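Local coordinates for protein protocatechuate decarboxylase (Klebsiella pneumoniae, PDB 5O3M) that decarboxylates 3,4-dihydroxybenzoic acid (protocatechuate) to catechol as a UbiD-family enzyme dependent on prenylated flavin, and can be driven in reverse to para-carboxylate catechols, at residues A33-Q36 and N40-L43; V501-R504 and Y510-R513. All blocks are in the same frame, centred on the assembly; numbering follows the deposited sequence.

Contact 1 of 2, residues A33-Q36 and N40-L43; sequences ALLQ and NQYL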
ATOM      1  N   ALA A  33     -37.347  39.972  15.309  1.00 46.61           N
ATOM      2  CA  ALA A  33     -37.245  41.425  15.201  1.00 45.57           C
ATOM      3  C   ALA A  33     -35.828  41.848  14.824  1.00 54.06           C
ATOM      4  O   ALA A  33     -35.640  42.744  13.994  1.00 54.63           O
ATOM      5  CB  ALA A  33     -37.679  42.084  16.515  1.00 45.02           C
ATOM      6  N   LEU A  34     -34.813  41.211  15.416  1.00 58.69           N
ATOM      7  CA  LEU A  34     -33.442  41.541  15.036  1.00 53.63           C
ATOM      8  C   LEU A  34     -33.203  41.242  13.564  1.00 45.56           C
ATOM      9  O   LEU A  34     -32.573  42.031  12.854  1.00 55.02           O
ATOM     10  CB  LEU A  34     -32.440  40.779  15.903  1.00 49.66           C
ATOM     11  CG  LEU A  34     -30.987  41.200  15.639  1.00 54.89           C
ATOM     12  CD1 LEU A  34     -30.250  41.437  16.936  1.00 56.99           C
ATOM     13  CD2 LEU A  34     -30.250  40.168  14.785  1.00 44.75           C
ATOM     14  N   LEU A  35     -33.722  40.118  13.085  1.00 46.23           N
ATOM     15  CA  LEU A  35     -33.497  39.724  11.699  1.00 48.89           C
ATOM     16  C   LEU A  35     -34.162  40.677  10.722  1.00 53.98           C
ATOM     17  O   LEU A  35     -33.649  40.890   9.621  1.00 59.26           O
ATOM     18  CB  LEU A  35     -34.012  38.307  11.465  1.00 37.18           C
ATOM     19  CG  LEU A  35     -33.321  37.144  12.182  1.00 43.85           C
ATOM     20  CD1 LEU A  35     -33.982  35.856  11.754  1.00 33.64           C
ATOM     21  CD2 LEU A  35     -31.838  37.121  11.874  1.00 43.87           C
ATOM     22  N   GLN A  36     -35.308  41.240  11.088  1.00 53.34           N
ATOM     23  CA  GLN A  36     -35.993  42.137  10.169  1.00 53.20           C
ATOM     24  C   GLN A  36     -35.229  43.425   9.923  1.00 54.69           C
ATOM     25  O   GLN A  36     -35.551  44.136   8.964  1.00 60.51           O
ATOM     26  CB  GLN A  36     -37.386  42.442  10.691  1.00 44.88           C
ATOM     27  CG  GLN A  36     -38.308  41.252  10.613  1.00 46.69           C
ATOM     28  CD  GLN A  36     -39.659  41.553  11.212  1.00 54.51           C
ATOM     29  OE1 GLN A  36     -39.749  41.983  12.357  1.00 55.12           O
ATOM     30  NE2 GLN A  36     -40.715  41.341  10.438  1.00 59.26           N
ATOM     31  N   ASN A  40     -32.664  40.233   3.729  1.00 58.86           N
ATOM     32  CA  ASN A  40     -32.642  38.837   3.296  1.00 51.40           C
ATOM     33  C   ASN A  40     -32.344  37.868   4.446  1.00 52.21           C
ATOM     34  O   ASN A  40     -31.808  36.782   4.229  1.00 53.88           O
ATOM     35  CB  ASN A  40     -31.661  38.641   2.137  1.00 45.78           C
ATOM     36  CG  ASN A  40     -31.896  39.632   0.990  1.00 63.41           C
ATOM     37  OD1 ASN A  40     -30.966  40.309   0.547  1.00 73.91           O
ATOM     38  ND2 ASN A  40     -33.142  39.727   0.514  1.00 62.24           N
ATOM     39  N   GLN A  41     -32.717  38.236   5.671  1.00 52.26           N
ATOM     40  CA  GLN A  41     -32.593  37.356   6.825  1.00 48.01           C
ATOM     41  C   GLN A  41     -33.920  36.766   7.283  1.00 45.58           C
ATOM     42  O   GLN A  41     -33.944  35.656   7.816  1.00 42.10           O
ATOM     43  CB  GLN A  41     -31.942  38.107   7.994  1.00 36.41           C
ATOM     44  CG  GLN A  41     -30.467  38.344   7.780  1.00 36.83           C
ATOM     45  CD  GLN A  41     -29.687  37.031   7.665  1.00 42.93           C
ATOM     46  OE1 GLN A  41     -30.060  36.012   8.250  1.00 50.69           O
ATOM     47  NE2 GLN A  41     -28.612  37.055   6.897  1.00 46.16           N
ATOM     48  N   TYR A  42     -35.019  37.480   7.079  1.00 45.12           N
ATOM     49  CA  TYR A  42     -36.338  37.031   7.478  1.00 43.62           C
ATOM     50  C   TYR A  42     -37.269  37.233   6.296  1.00 48.21           C
ATOM     51  O   TYR A  42     -37.241  38.291   5.659  1.00 50.50           O
ATOM     52  CB  TYR A  42     -36.827  37.808   8.723  1.00 40.14           C
ATOM     53  CG  TYR A  42     -38.178  37.365   9.244  1.00 39.61           C
ATOM     54  CD1 TYR A  42     -38.328  36.163   9.946  1.00 42.31           C
ATOM     55  CD2 TYR A  42     -39.310  38.137   9.012  1.00 37.94           C
ATOM     56  CE1 TYR A  42     -39.576  35.761  10.413  1.00 40.47           C
ATOM     57  CE2 TYR A  42     -40.556  37.755   9.474  1.00 42.14           C
ATOM     58  CZ  TYR A  42     -40.692  36.573  10.171  1.00 49.03           C
ATOM     59  OH  TYR A  42     -41.957  36.216  10.610  1.00 57.00           O
ATOM     60  N   LEU A  43     -38.079  36.215   5.988  1.00 40.44           N
ATOM     61  CA  LEU A  43     -39.042  36.318   4.897  1.00 45.86           C
ATOM     62  C   LEU A  43     -40.368  35.692   5.313  1.00 45.98           C
ATOM     63  O   LEU A  43     -40.384  34.622   5.926  1.00 47.31           O
ATOM     64  CB  LEU A  43     -38.511  35.645   3.624  1.00 45.75           C
ATOM     65  CG  LEU A  43     -39.443  35.626   2.407  1.00 45.74           C
ATOM     66  CD1 LEU A  43     -39.611  37.020   1.844  1.00 38.37           C
ATOM     67  CD2 LEU A  43     -38.899  34.667   1.347  1.00 48.08           C
TER
HETATM   68  O   HOH W   1     -34.801  40.349   6.614  1.00 40.72           O

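Contact 2 of 2, residues V501-R504 and Y510-R513; sequences VDPR and YFAR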
ATOM      1  N   VAL A 501      -5.048  46.953  -0.407  1.00 47.09           N
ATOM      2  CA  VAL A 501      -5.725  48.207  -0.719  1.00 48.80           C
ATOM      3  C   VAL A 501      -7.171  48.113  -0.266  1.00 49.37           C
ATOM      4  O   VAL A 501      -7.829  47.080  -0.438  1.00 47.72           O
ATOM      5  CB  VAL A 501      -5.655  48.545  -2.219  1.00 46.99           C
ATOM      6  CG1 VAL A 501      -6.029  47.330  -3.022  1.00 57.17           C
ATOM      7  CG2 VAL A 501      -6.625  49.684  -2.535  1.00 48.00           C
ATOM      8  N   ASP A 502      -7.652  49.197   0.318  1.00 47.83           N
ATOM      9  CA  ASP A 502      -9.064  49.354   0.628  1.00 50.15           C
ATOM     10  C   ASP A 502      -9.819  49.584  -0.675  1.00 52.96           C
ATOM     11  O   ASP A 502      -9.666  50.654  -1.287  1.00 49.65           O
ATOM     12  CB  ASP A 502      -9.276  50.533   1.597  1.00 53.35           C
ATOM     13  CG  ASP A 502     -10.729  50.650   2.085  1.00 56.92           C
ATOM     14  OD1 ASP A 502     -11.595  49.900   1.587  1.00 53.30           O
ATOM     15  OD2 ASP A 502     -10.997  51.485   2.973  1.00 60.63           O
ATOM     16  N   PRO A 503     -10.641  48.638  -1.132  1.00 45.23           N
ATOM     17  CA  PRO A 503     -11.375  48.840  -2.390  1.00 48.57           C
ATOM     18  C   PRO A 503     -12.601  49.738  -2.271  1.00 47.15           C
ATOM     19  O   PRO A 503     -13.150  50.132  -3.309  1.00 48.13           O
ATOM     20  CB  PRO A 503     -11.791  47.415  -2.766  1.00 52.08           C
ATOM     21  CG  PRO A 503     -12.036  46.773  -1.425  1.00 43.07           C
ATOM     22  CD  PRO A 503     -11.005  47.369  -0.485  1.00 43.12           C
ATOM     23  N   ARG A 504     -13.049  50.071  -1.061  1.00 50.94           N
ATOM     24  CA  ARG A 504     -14.346  50.733  -0.922  1.00 53.49           C
ATOM     25  C   ARG A 504     -14.392  52.098  -1.593  1.00 58.83           C
ATOM     26  O   ARG A 504     -15.354  52.362  -2.331  1.00 60.62           O
ATOM     27  CB  ARG A 504     -14.728  50.818   0.559  1.00 57.32           C
ATOM     28  CG  ARG A 504     -14.921  49.443   1.196  1.00 60.66           C
ATOM     29  CD  ARG A 504     -15.547  49.504   2.586  1.00 73.22           C
ATOM     30  NE  ARG A 504     -14.712  50.213   3.554  1.00 81.10           N
ATOM     31  CZ  ARG A 504     -13.781  49.646   4.322  1.00 78.46           C
ATOM     32  NH1 ARG A 504     -13.541  48.340   4.243  1.00 75.17           N
ATOM     33  NH2 ARG A 504     -13.081  50.394   5.168  1.00 79.33           N
ATOM     34  N   TYR A 510     -21.453  50.519  -4.598  1.00 73.04           N
ATOM     35  CA  TYR A 510     -21.480  49.082  -4.876  1.00 68.08           C
ATOM     36  C   TYR A 510     -21.379  48.273  -3.589  1.00 74.12           C
ATOM     37  O   TYR A 510     -22.280  47.492  -3.263  1.00 78.50           O
ATOM     38  CB  TYR A 510     -20.354  48.721  -5.858  1.00 61.19           C
ATOM     39  CG  TYR A 510     -20.095  47.232  -6.059  1.00 66.27           C
ATOM     40  CD1 TYR A 510     -19.111  46.578  -5.320  1.00 64.01           C
ATOM     41  CD2 TYR A 510     -20.806  46.485  -7.003  1.00 67.12           C
ATOM     42  CE1 TYR A 510     -18.851  45.224  -5.485  1.00 53.77           C
ATOM     43  CE2 TYR A 510     -20.546  45.109  -7.184  1.00 63.69           C
ATOM     44  CZ  TYR A 510     -19.564  44.488  -6.413  1.00 58.81           C
ATOM     45  OH  TYR A 510     -19.262  43.143  -6.555  1.00 65.66           O
ATOM     46  N   PHE A 511     -20.278  48.447  -2.842  1.00 77.27           N
ATOM     47  CA  PHE A 511     -20.096  47.765  -1.560  1.00 71.33           C
ATOM     48  C   PHE A 511     -21.225  48.065  -0.572  1.00 70.99           C
ATOM     49  O   PHE A 511     -21.462  47.274   0.347  1.00 75.71           O
ATOM     50  CB  PHE A 511     -18.758  48.166  -0.926  1.00 67.91           C
ATOM     51  CG  PHE A 511     -17.544  47.544  -1.575  1.00 62.46           C
ATOM     52  CD1 PHE A 511     -17.129  46.264  -1.225  1.00 54.58           C
ATOM     53  CD2 PHE A 511     -16.792  48.258  -2.502  1.00 64.40           C
ATOM     54  CE1 PHE A 511     -16.012  45.696  -1.806  1.00 56.40           C
ATOM     55  CE2 PHE A 511     -15.663  47.690  -3.085  1.00 56.16           C
ATOM     56  CZ  PHE A 511     -15.273  46.405  -2.735  1.00 56.06           C
ATOM     57  N   ALA A 512     -21.914  49.194  -0.714  1.00 72.42           N
ATOM     58  CA  ALA A 512     -23.104  49.411   0.100  1.00 81.91           C
ATOM     59  C   ALA A 512     -24.129  48.310  -0.150  1.00 96.66           C
ATOM     60  O   ALA A 512     -24.681  47.728   0.792  1.00101.66           O
ATOM     61  CB  ALA A 512     -23.698  50.788  -0.189  1.00 72.22           C
ATOM     62  N   ARG A 513     -24.366  47.983  -1.423  1.00 97.53           N
ATOM     63  CA  ARG A 513     -25.357  46.983  -1.811  1.00 83.77           C
ATOM     64  C   ARG A 513     -24.842  45.560  -1.634  1.00 78.33           C
ATOM     65  O   ARG A 513     -25.419  44.620  -2.191  1.00 88.59           O
ATOM     66  CB  ARG A 513     -25.795  47.194  -3.264  1.00 76.39           C
ATOM     67  CG  ARG A 513     -26.557  48.488  -3.521  1.00 77.29           C
ATOM     68  CD  ARG A 513     -27.297  48.424  -4.853  1.00 81.48           C
ATOM     69  NE  ARG A 513     -26.586  49.100  -5.936  1.00 86.17           N
ATOM     70  CZ  ARG A 513     -25.622  48.551  -6.676  1.00 79.77           C
ATOM     71  NH1 ARG A 513     -25.224  47.300  -6.449  1.00 83.80           N
ATOM     72  NH2 ARG A 513     -25.049  49.264  -7.642  1.00 72.01           N
TER

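Contact 1 of 2, residues A33-Q36 and N40-L43
Leu-35 is the apolar centre of this contact, pointing from the helix toward Gln-41 and Tyr-42. Its CB sits 4.0 Å from CB of Tyr-42, while CD2 lies at the same 4.0 Å from CB of Gln-41. The Leu-35 and Gln-41 side chains cross at about a right angle, and on the glutamine it is CB that does the touching. A bend at chi2 (-62°) directs Gln-41 OE1 to Arg-101 of helix 99-106, from which it accepts a hydrogen bond, while OE1 stays beside Leu-35 CD2, 4.2 Å away. Helix 99-106 packs on both residues, through Arg-101 and Leu-105 on Leu-35 and through Leu-104 on Gln-41.

A second patch of packing is formed by Gln-36 and Tyr-42, which run side by side and point the same way. Both CG and the amide NE2 of the glutamine touch the CD2-CE2 side of the ring. CG approaches obliquely, 3.6 Å from Tyr-42 CD2. Beyond CG the chain is extended, which carries NE2 along the ring to 3.7 Å from CE2; the amide plane stands 80° to the ring, so the two are not stacked. Tyr-42 reaches this position with CG anti to its own N (chi1 -178°), and its OH is hydrogen-bonded to Glu-44.

No direct hydrogen bond joins the two segments. A water probably bridges them instead: Tyr-42 N gives its hydrogen to it at 2.9 Å. Leu-35 O lies 3.3 Å from the same water, which can donate to it but has other acceptors in reach.

The whole is a helix-to-strand turn of the N-terminal UbiD domain: after helix 28-36 the chain turns across and enters strand 42-45, an outermost strand of this chain's mixed sheet, beside strand 77-80.

Contact 2 of 2, residues V501-R504 and Y510-R513
Arg-504 and Phe-511 mark the closest approach of the two backbones, with their CA atoms 6.5 Å apart, where an irregular stretch of chain passes a short helix; no hydrogen bond joins the segments. Within 501-504 the chain is bent by an Asx turn: Asp-502 OD1 accepts from Arg-504 N at 3.0 Å. The N-H...O angle is 165°, and the N-H comes in 48° out of the carboxylate plane. Helix 508-512 supplies the other side, and Arg-513 is the first residue to leave its helical conformation.

Phe-511 carries the contact. Its CG is anti to the carbonyl carbon (chi1 -74°), which helps set the ring against Pro-503. The far end of the ring meets the outside of the turn there, with CZ 3.5 Å from Pro-503 CG and CE2 3.5 Å from Pro-503 O; the two side chains cross at about a right angle. Arg-504 CG lies over one ring face, toward the rim, and Tyr-510 CD1 lies over the opposite one. The arginine head then leads away from the ring and folds back over Asp-502, where NH2 and OD2 are 3.2 Å apart, a charge pairing without a directed N-H.

His-61 and Ile-62 of a second subunit pack on Pro-503 and Phe-511, respectively. The arrangement is an Asx turn whose proline is packed by a phenylalanine from the following short helix, in a C-terminal arm that lies against a neighbouring subunit.

From the N terminus, part of helix 28-36 is itself the first half of contact 1, which closes a three-residue turn and delivers strand 42-45 to the mixed sheet of the N-terminal domain. Much later, contact 2 closes a five-residue loop, joining the arm after strand 475-482 to helix 508-512. The loops are in series, neither nested nor crossed. Contacts 1 and 2 have centres 24 Å apart and nearest atoms about 8 Å apart. Lys-516, the last modelled residue, touches Asn-40 of contact 1, so the C-terminal tail runs back to the N-terminal domain. Ala-507 lies in the loop of contact 2; that of the second subunit packs on Leu-43, and Tyr-510 meets Pro-76 of that subunit.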